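PDB 4RAA: putative exported protein from Bacteroides fragilis, which is of unknown function but folds as a six-bladed beta-propeller of the YWTD superfamily and is probably an exported lipoprotein. Local coordinates for residues S81-E85 and F121-R125. Coordinates in Å, arbitrary orientation, origin at the centre of the assembly. Residue numbers count along the deposited sequence, not the author numbering.
With PO4 (phosphate ion), chain B.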
loop_
_atom_site.group_PDB
_atom_site.type_symbol
_atom_site.label_atom_id
_atom_site.label_comp_id
_atom_site.label_asym_id
_atom_site.label_seq_id
_atom_site.Cartn_x
_atom_site.Cartn_y
_atom_site.Cartn_z
ATOM N N SER A 81 -2.407 17.552 2.038
ATOM C CA SER A 81 -1.399 16.605 2.558
ATOM C C SER A 81 -1.927 15.382 3.329
ATOM O O SER A 81 -1.130 14.552 3.754
ATOM C CB SER A 81 -0.401 17.363 3.448
ATOM O OG SER A 81 -1.031 17.861 4.618
ATOM N N GLY A 82 -3.243 15.265 3.514
ATOM C CA GLY A 82 -3.830 14.151 4.259
ATOM C C GLY A 82 -3.979 12.878 3.435
ATOM O O GLY A 82 -3.548 12.825 2.268
ATOM N N PRO A 83 -4.579 11.831 4.036
ATOM C CA PRO A 83 -4.828 10.619 3.261
ATOM C C PRO A 83 -5.944 10.873 2.250
ATOM O O PRO A 83 -6.941 11.496 2.596
ATOM C CB PRO A 83 -5.229 9.583 4.323
ATOM C CG PRO A 83 -4.795 10.164 5.627
ATOM C CD PRO A 83 -4.949 11.642 5.450
ATOM N N GLY A 84 -5.747 10.435 1.011
ATOM C CA GLY A 84 -6.705 10.674 -0.075
ATOM C C GLY A 84 -6.587 12.037 -0.762
ATOM O O GLY A 84 -7.337 12.308 -1.705
ATOM N N GLU A 85 -5.641 12.869 -0.305
ATOM C CA GLU A 85 -5.391 14.205 -0.833
ATOM C C GLU A 85 -4.031 14.205 -1.541
ATOM O O GLU A 85 -3.156 13.405 -1.197
ATOM C CB GLU A 85 -5.421 15.226 0.305
ATOM C CG GLU A 85 -6.712 15.232 1.128
ATOM C CD GLU A 85 -6.673 16.130 2.361
ATOM O OE1 GLU A 85 -5.607 16.663 2.727
ATOM O OE2 GLU A 85 -7.732 16.276 3.002
ATOM N N PHE A 121 -12.628 7.901 -2.200
ATOM C CA PHE A 121 -11.285 7.399 -1.890
ATOM C C PHE A 121 -11.354 5.975 -1.308
ATOM O O PHE A 121 -12.192 5.694 -0.451
ATOM C CB PHE A 121 -10.580 8.389 -0.943
ATOM C CG PHE A 121 -9.213 7.960 -0.508
ATOM C CD1 PHE A 121 -8.221 7.693 -1.449
ATOM C CD2 PHE A 121 -8.895 7.864 0.851
ATOM C CE1 PHE A 121 -6.949 7.280 -1.044
ATOM C CE2 PHE A 121 -7.624 7.471 1.261
ATOM C CZ PHE A 121 -6.650 7.178 0.314
ATOM N N LEU A 122 -10.484 5.089 -1.808
ATOM C CA LEU A 122 -10.377 3.690 -1.365
ATOM C C LEU A 122 -9.181 3.497 -0.431
ATOM O O LEU A 122 -9.365 3.107 0.724
ATOM C CB LEU A 122 -10.277 2.737 -2.565
ATOM C CG LEU A 122 -11.565 2.205 -3.189
ATOM C CD1 LEU A 122 -12.617 3.276 -3.372
ATOM C CD2 LEU A 122 -11.238 1.525 -4.511
ATOM N N TYR A 123 -7.972 3.749 -0.939
ATOM C CA TYR A 123 -6.730 3.609 -0.149
ATOM C C TYR A 123 -5.531 4.222 -0.849
ATOM O O TYR A 123 -5.606 4.511 -2.041
ATOM C CB TYR A 123 -6.413 2.135 0.132
ATOM C CG TYR A 123 -6.072 1.291 -1.087
ATOM C CD1 TYR A 123 -7.074 0.790 -1.924
ATOM C CD2 TYR A 123 -4.739 0.968 -1.386
ATOM C CE1 TYR A 123 -6.762 0.003 -3.030
ATOM C CE2 TYR A 123 -4.412 0.183 -2.486
ATOM C CZ TYR A 123 -5.419 -0.301 -3.305
ATOM O OH TYR A 123 -5.071 -1.079 -4.390
ATOM N N GLU A 124 -4.434 4.413 -0.110
ATOM C CA GLU A 124 -3.190 4.969 -0.676
ATOM C C GLU A 124 -1.980 4.152 -0.256
ATOM O O GLU A 124 -1.916 3.668 0.874
ATOM C CB GLU A 124 -2.983 6.453 -0.302
ATOM C CG GLU A 124 -2.755 6.753 1.186
ATOM C CD GLU A 124 -2.589 8.234 1.513
ATOM O OE1 GLU A 124 -2.694 9.100 0.618
ATOM O OE2 GLU A 124 -2.362 8.541 2.701
ATOM N N ARG A 125 -1.024 4.035 -1.176
ATOM C CA ARG A 125 0.238 3.322 -0.960
ATOM C C ARG A 125 1.393 4.206 -1.385
ATOM O O ARG A 125 1.190 5.164 -2.124
ATOM C CB ARG A 125 0.289 2.071 -1.819
ATOM C CG ARG A 125 -0.804 1.073 -1.543
ATOM C CD ARG A 125 -0.613 -0.149 -2.430
ATOM N NE ARG A 125 0.663 -0.820 -2.182
ATOM C CZ ARG A 125 1.234 -1.719 -2.977
ATOM N NH1 ARG A 125 0.671 -2.092 -4.128
ATOM N NH2 ARG A 125 2.409 -2.239 -2.630
HETATM P P PO4 B . 3.696 -0.016 0.144
HETATM O O1 PO4 B . 4.400 0.883 -0.846
HETATM O O2 PO4 B . 4.402 0.027 1.485
HETATM O O3 PO4 B . 2.266 0.432 0.336
HETATM O O4 PO4 B . 3.692 -1.417 -0.421
#
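F121 opens strand 121-126 with its side chain turned toward the loop that leads into strand 85-94. Its ring lies flat against G84: the G84 CA sits 3.3 Å from the ring centroid, 5° off the normal, a CH-pi contact. A side chain on G84 would clash with this ring. G84 also has positive phi, as third residue of the type II turn G82-E85. P83 flanks the ring more loosely, with P83 CB 4.4 Å from F121 CE2. L122 and Y123 do not touch the loop. The backbone of both pairs with Y113, a classic beta bulge. Strands 85-94 to 121-126 form a blade of the six-bladed propeller; the loop from strand 72-79 packs against the last of them, at the chain periphery. Y123 stacks on Y113 and on Y123 of the second subunit. After the bulge, E124 again points toward the turn. Its OE1 accepts a weak hydrogen bond from G84 N at 3.4 Å, and its OE2 lies 3.3 Å from P83 CA. The stronger partner of OE1 is K110, in a salt bridge; K110 NZ also hydrogen-bonds E85 O. R125 does not touch the loop. Its NH2 hydrogen-bonds L165 O, and its NE and NH2 donate to phosphate O3 and O4, at 3.2 and 2.7 Å. R125 of the second subunit packs on it and binds the same ion, probably acquired during crystallisation.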